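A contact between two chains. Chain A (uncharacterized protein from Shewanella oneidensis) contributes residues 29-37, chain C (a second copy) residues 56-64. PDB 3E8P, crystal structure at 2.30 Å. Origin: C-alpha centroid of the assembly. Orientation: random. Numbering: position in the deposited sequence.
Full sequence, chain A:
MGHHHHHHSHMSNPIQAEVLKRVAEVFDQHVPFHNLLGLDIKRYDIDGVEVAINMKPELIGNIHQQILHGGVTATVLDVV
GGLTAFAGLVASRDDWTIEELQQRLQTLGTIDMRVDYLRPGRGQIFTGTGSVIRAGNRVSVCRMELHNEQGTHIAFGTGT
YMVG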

ATOM      1  N   GLN A  29      15.629  25.005   3.709  1.00 48.92           N
ATOM      2  CA  GLN A  29      16.433  25.815   2.793  1.00 49.62           C
ATOM      3  C   GLN A  29      17.492  25.067   1.991  1.00 49.22           C
ATOM      4  O   GLN A  29      17.847  25.485   0.889  1.00 49.86           O
ATOM      5  CB  GLN A  29      17.119  26.954   3.566  1.00 51.21           C
ATOM      6  CG  GLN A  29      16.166  27.985   4.179  1.00 54.58           C
ATOM      7  CD  GLN A  29      15.413  28.800   3.130  1.00 58.06           C
ATOM      8  OE1 GLN A  29      14.448  29.501   3.447  1.00 59.07           O
ATOM      9  NE2 GLN A  29      15.856  28.714   1.875  1.00 58.81           N
ATOM     10  N   HIS A  30      17.999  23.964   2.526  1.00 47.95           N
ATOM     11  CA  HIS A  30      19.044  23.236   1.826  1.00 47.51           C
ATOM     12  C   HIS A  30      18.640  21.970   1.081  1.00 45.38           C
ATOM     13  O   HIS A  30      19.417  21.024   0.975  1.00 46.19           O
ATOM     14  CB  HIS A  30      20.193  22.948   2.792  1.00 50.97           C
ATOM     15  CG  HIS A  30      20.801  24.190   3.366  1.00 54.26           C
ATOM     16  ND1 HIS A  30      20.220  24.892   4.400  1.00 56.05           N
ATOM     17  CD2 HIS A  30      21.891  24.902   2.994  1.00 55.69           C
ATOM     18  CE1 HIS A  30      20.922  25.984   4.639  1.00 56.67           C
ATOM     19  NE2 HIS A  30      21.941  26.015   3.799  1.00 57.26           N
ATOM     20  N   VAL A  31      17.421  21.960   0.556  1.00 41.42           N
ATOM     21  CA  VAL A  31      16.950  20.828  -0.221  1.00 37.47           C
ATOM     22  C   VAL A  31      16.450  21.404  -1.535  1.00 35.43           C
ATOM     23  O   VAL A  31      15.375  21.991  -1.598  1.00 34.00           O
ATOM     24  CB  VAL A  31      15.801  20.068   0.481  1.00 38.02           C
ATOM     25  CG1 VAL A  31      15.317  18.934  -0.412  1.00 37.97           C
ATOM     26  CG2 VAL A  31      16.283  19.497   1.813  1.00 36.52           C
ATOM     27  N   PRO A  32      17.243  21.260  -2.604  1.00 34.91           N
ATOM     28  CA  PRO A  32      16.874  21.777  -3.924  1.00 34.39           C
ATOM     29  C   PRO A  32      15.430  21.538  -4.369  1.00 33.27           C
ATOM     30  O   PRO A  32      14.772  22.461  -4.838  1.00 33.74           O
ATOM     31  CB  PRO A  32      17.893  21.111  -4.847  1.00 35.06           C
ATOM     32  CG  PRO A  32      19.122  21.097  -3.996  1.00 35.79           C
ATOM     33  CD  PRO A  32      18.585  20.653  -2.636  1.00 35.64           C
ATOM     34  N   PHE A  33      14.925  20.318  -4.225  1.00 31.84           N
ATOM     35  CA  PHE A  33      13.556  20.055  -4.662  1.00 30.59           C
ATOM     36  C   PHE A  33      12.499  20.779  -3.832  1.00 28.61           C
ATOM     37  O   PHE A  33      11.430  21.082  -4.339  1.00 30.23           O
ATOM     38  CB  PHE A  33      13.254  18.547  -4.678  1.00 29.18           C
ATOM     39  CG  PHE A  33      11.985  18.195  -5.427  1.00 27.82           C
ATOM     40  CD1 PHE A  33      11.787  18.641  -6.735  1.00 25.13           C
ATOM     41  CD2 PHE A  33      10.985  17.423  -4.825  1.00 26.81           C
ATOM     42  CE1 PHE A  33      10.613  18.330  -7.437  1.00 24.22           C
ATOM     43  CE2 PHE A  33       9.805  17.105  -5.519  1.00 24.94           C
ATOM     44  CZ  PHE A  33       9.622  17.561  -6.826  1.00 23.21           C
ATOM     45  N   HIS A  34      12.788  21.043  -2.561  1.00 29.96           N
ATOM     46  CA  HIS A  34      11.834  21.754  -1.703  1.00 31.71           C
ATOM     47  C   HIS A  34      11.834  23.220  -2.098  1.00 33.74           C
ATOM     48  O   HIS A  34      10.802  23.889  -2.031  1.00 34.95           O
ATOM     49  CB  HIS A  34      12.205  21.624  -0.218  1.00 27.81           C
ATOM     50  CG  HIS A  34      12.148  20.221   0.299  1.00 28.40           C
ATOM     51  ND1 HIS A  34      12.582  19.871   1.562  1.00 26.09           N
ATOM     52  CD2 HIS A  34      11.749  19.070  -0.294  1.00 24.67           C
ATOM     53  CE1 HIS A  34      12.458  18.566   1.720  1.00 25.82           C
ATOM     54  NE2 HIS A  34      11.957  18.056   0.608  1.00 25.77           N
ATOM     55  N   ASN A  35      13.000  23.716  -2.508  1.00 35.53           N
ATOM     56  CA  ASN A  35      13.125  25.103  -2.922  1.00 36.85           C
ATOM     57  C   ASN A  35      12.477  25.312  -4.288  1.00 35.68           C
ATOM     58  O   ASN A  35      12.029  26.408  -4.607  1.00 35.55           O
ATOM     59  CB  ASN A  35      14.599  25.525  -2.936  1.00 39.67           C
ATOM     60  CG  ASN A  35      15.210  25.554  -1.534  1.00 42.77           C
ATOM     61  OD1 ASN A  35      14.564  25.972  -0.578  1.00 45.15           O
ATOM     62  ND2 ASN A  35      16.460  25.122  -1.414  1.00 44.77           N
ATOM     63  N   LEU A  36      12.409  24.257  -5.088  1.00 34.01           N
ATOM     64  CA  LEU A  36      11.786  24.363  -6.404  1.00 34.12           C
ATOM     65  C   LEU A  36      10.268  24.417  -6.252  1.00 34.22           C
ATOM     66  O   LEU A  36       9.590  25.129  -6.985  1.00 35.21           O
ATOM     67  CB  LEU A  36      12.167  23.166  -7.278  1.00 32.04           C
ATOM     68  CG  LEU A  36      11.539  23.139  -8.676  1.00 32.13           C
ATOM     69  CD1 LEU A  36      12.201  24.190  -9.577  1.00 33.84           C
ATOM     70  CD2 LEU A  36      11.717  21.755  -9.276  1.00 33.60           C
ATOM     71  N   LEU A  37       9.744  23.654  -5.298  1.00 32.31           N
ATOM     72  CA  LEU A  37       8.307  23.616  -5.057  1.00 33.00           C
ATOM     73  C   LEU A  37       7.832  24.708  -4.104  1.00 32.42           C
ATOM     74  O   LEU A  37       6.714  25.200  -4.234  1.00 29.45           O
ATOM     75  CB  LEU A  37       7.888  22.242  -4.503  1.00 31.12           C
ATOM     76  CG  LEU A  37       7.531  21.147  -5.516  1.00 30.56           C
ATOM     77  CD1 LEU A  37       8.680  20.947  -6.484  1.00 31.05           C
ATOM     78  CD2 LEU A  37       7.220  19.839  -4.785  1.00 31.05           C
TER
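Chain C (56-64) KPELIGNIH

Contact between the start of a helix in chain A and a turning segment of chain C, two copies of one protein, burying 454 Å² in all. In chain A, V31(A) holds the N-cap position and the helix runs from P32(A) to L37(A). Chain C passes its first turn with a short 3-10 segment, P57(C) to L59(C), held by L59(C) N to K56(C) O at 3.2 Å, then extends at I60(C) and turns a corner at G61(C). It runs obliquely and broadly counter to chain A, from E58(C) against L36(A) to I63(C) near H30(A). The nearest CA pairs, P32(A) with E58(C) at 4.9 Å, F33(A) with L59(C) at 4.8 Å and V31(A) with G61(C) at 5.6 Å, place the 3-10 segment and the corner against the first helical turn.

The one hydrogen bond across the contact runs from F33(A) N to I60(C) O, 3.1 Å with an angle of 148°. In the first turn of a helix the backbone NH has no preceding carbonyl within the helix to bind, and chain C supplies one. E58(C) O lies beside it, 3.1 Å from F33(A) CA in a CA-H...O contact, and also approaches the edge of the F33(A) ring.

P32(A) points its CB toward chain C and is the most covered residue, 81 Å². The ring restrains phi, here -44°, to values that suit a first helical turn. The ring is C-gamma exo; CB lies 3.2 Å from P57(C) O, CG 4.2 Å from I60(C) CB and CD 3.4 Å from I63(C) CG1. I63(C) points toward chain A in an m, t conformation, whose extended chi2 carries CD1 to 3.5 Å from H30(A) O.

F33(A) leaves its CA sideways; chi1 t (-166°) and chi2 of 53° bring CE1 to 4.0 Å from L59(C) CD2. L59(C) starts away from chain A, yet its m, t rotamer returns the end of the side chain, so that CD2 also meets L36(A) CD2 at 4.2 Å. L36(A), one turn after P32(A) and likewise pointing toward chain C, is t, p. E58(C), m then p, packs CB and CG against L36(A) CD1 at 3.8 and 3.9 Å, while its end leads away from chain A.

V31(A), chi1 t, places CG1 3.3 Å from G61(C) O. G61(C) has no side chain, and a CB there would point away from chain A. Outside the contact, N35(A) in m turns ND2 to Q29(A) O, 2.7 Å, tying the helix to the residues before it.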

ATOM      1  N   LYS C  56      18.609  17.271 -13.039  1.00 39.83           N
ATOM      2  CA  LYS C  56      18.976  18.680 -13.031  1.00 42.01           C
ATOM      3  C   LYS C  56      19.138  19.047 -11.557  1.00 43.00           C
ATOM      4  O   LYS C  56      18.617  18.350 -10.685  1.00 44.06           O
ATOM      5  CB  LYS C  56      17.927  19.551 -13.748  1.00 40.71           C
ATOM      6  CG  LYS C  56      16.535  19.587 -13.148  1.00 41.64           C
ATOM      7  CD  LYS C  56      15.614  20.443 -14.024  1.00 40.16           C
ATOM      8  CE  LYS C  56      14.251  20.662 -13.368  1.00 40.70           C
ATOM      9  NZ  LYS C  56      13.329  21.477 -14.221  1.00 39.53           N
ATOM     10  N   PRO C  57      19.878  20.125 -11.253  1.00 42.70           N
ATOM     11  CA  PRO C  57      20.092  20.534  -9.859  1.00 41.55           C
ATOM     12  C   PRO C  57      18.844  20.701  -8.975  1.00 40.84           C
ATOM     13  O   PRO C  57      18.872  20.346  -7.795  1.00 40.72           O
ATOM     14  CB  PRO C  57      20.879  21.839  -9.999  1.00 42.04           C
ATOM     15  CG  PRO C  57      21.619  21.654 -11.298  1.00 43.88           C
ATOM     16  CD  PRO C  57      20.544  21.058 -12.181  1.00 42.79           C
ATOM     17  N   GLU C  58      17.761  21.228  -9.544  1.00 39.63           N
ATOM     18  CA  GLU C  58      16.527  21.466  -8.790  1.00 39.68           C
ATOM     19  C   GLU C  58      15.795  20.216  -8.297  1.00 38.97           C
ATOM     20  O   GLU C  58      14.915  20.316  -7.437  1.00 36.76           O
ATOM     21  CB  GLU C  58      15.548  22.305  -9.619  1.00 41.30           C
ATOM     22  CG  GLU C  58      16.008  23.715  -9.909  1.00 45.53           C
ATOM     23  CD  GLU C  58      17.199  23.744 -10.837  1.00 48.94           C
ATOM     24  OE1 GLU C  58      17.240  22.913 -11.772  1.00 48.84           O
ATOM     25  OE2 GLU C  58      18.086  24.600 -10.640  1.00 52.12           O
ATOM     26  N   LEU C  59      16.143  19.049  -8.836  1.00 38.15           N
ATOM     27  CA  LEU C  59      15.483  17.804  -8.438  1.00 37.73           C
ATOM     28  C   LEU C  59      16.220  17.007  -7.361  1.00 37.62           C
ATOM     29  O   LEU C  59      15.761  15.943  -6.955  1.00 37.18           O
ATOM     30  CB  LEU C  59      15.277  16.906  -9.658  1.00 37.72           C
ATOM     31  CG  LEU C  59      14.553  17.520 -10.853  1.00 37.80           C
ATOM     32  CD1 LEU C  59      14.466  16.487 -11.962  1.00 36.90           C
ATOM     33  CD2 LEU C  59      13.177  17.994 -10.445  1.00 36.52           C
ATOM     34  N   ILE C  60      17.357  17.510  -6.898  1.00 37.80           N
ATOM     35  CA  ILE C  60      18.118  16.802  -5.886  1.00 37.20           C
ATOM     36  C   ILE C  60      17.445  16.870  -4.524  1.00 39.71           C
ATOM     37  O   ILE C  60      16.922  17.912  -4.124  1.00 37.63           O
ATOM     38  CB  ILE C  60      19.557  17.364  -5.766  1.00 37.96           C
ATOM     39  CG1 ILE C  60      20.439  16.799  -6.883  1.00 38.87           C
ATOM     40  CG2 ILE C  60      20.150  16.997  -4.413  1.00 36.65           C
ATOM     41  CD1 ILE C  60      19.961  17.117  -8.281  1.00 40.71           C
ATOM     42  N   GLY C  61      17.467  15.745  -3.814  1.00 40.99           N
ATOM     43  CA  GLY C  61      16.876  15.691  -2.492  1.00 44.34           C
ATOM     44  C   GLY C  61      17.940  15.952  -1.447  1.00 47.03           C
ATOM     45  O   GLY C  61      17.868  16.923  -0.697  1.00 48.47           O
ATOM     46  N   ASN C  62      18.933  15.077  -1.384  1.00 50.12           N
ATOM     47  CA  ASN C  62      20.012  15.249  -0.428  1.00 54.68           C
ATOM     48  C   ASN C  62      21.243  15.661  -1.215  1.00 56.46           C
ATOM     49  O   ASN C  62      21.798  14.867  -1.976  1.00 56.41           O
ATOM     50  CB  ASN C  62      20.269  13.946   0.327  1.00 56.70           C
ATOM     51  CG  ASN C  62      21.453  14.045   1.271  1.00 58.28           C
ATOM     52  OD1 ASN C  62      22.596  14.153   0.832  1.00 59.45           O
ATOM     53  ND2 ASN C  62      21.182  14.017   2.574  1.00 58.48           N
ATOM     54  N   ILE C  63      21.652  16.912  -1.049  1.00 58.37           N
ATOM     55  CA  ILE C  63      22.812  17.420  -1.763  1.00 61.29           C
ATOM     56  C   ILE C  63      24.070  16.641  -1.402  1.00 61.81           C
ATOM     57  O   ILE C  63      24.908  16.379  -2.261  1.00 62.00           O
ATOM     58  CB  ILE C  63      23.036  18.917  -1.467  1.00 63.07           C
ATOM     59  CG1 ILE C  63      21.771  19.702  -1.825  1.00 64.16           C
ATOM     60  CG2 ILE C  63      24.213  19.445  -2.283  1.00 63.43           C
ATOM     61  CD1 ILE C  63      21.845  21.176  -1.485  1.00 65.23           C
ATOM     62  N   HIS C  64      24.190  16.261  -0.136  1.00 63.79           N
ATOM     63  CA  HIS C  64      25.355  15.512   0.333  1.00 66.29           C
ATOM     64  C   HIS C  64      25.487  14.154  -0.356  1.00 66.29           C
ATOM     65  O   HIS C  64      26.494  13.463  -0.187  1.00 67.68           O
ATOM     66  CB  HIS C  64      25.282  15.315   1.854  1.00 68.55           C
ATOM     67  CG  HIS C  64      26.497  14.660   2.442  1.00 71.65           C
ATOM     68  ND1 HIS C  64      27.776  15.123   2.217  1.00 72.79           N
ATOM     69  CD2 HIS C  64      26.625  13.590   3.263  1.00 73.15           C
ATOM     70  CE1 HIS C  64      28.639  14.369   2.873  1.00 73.37           C
ATOM     71  NE2 HIS C  64      27.966  13.431   3.517  1.00 73.59           N
TER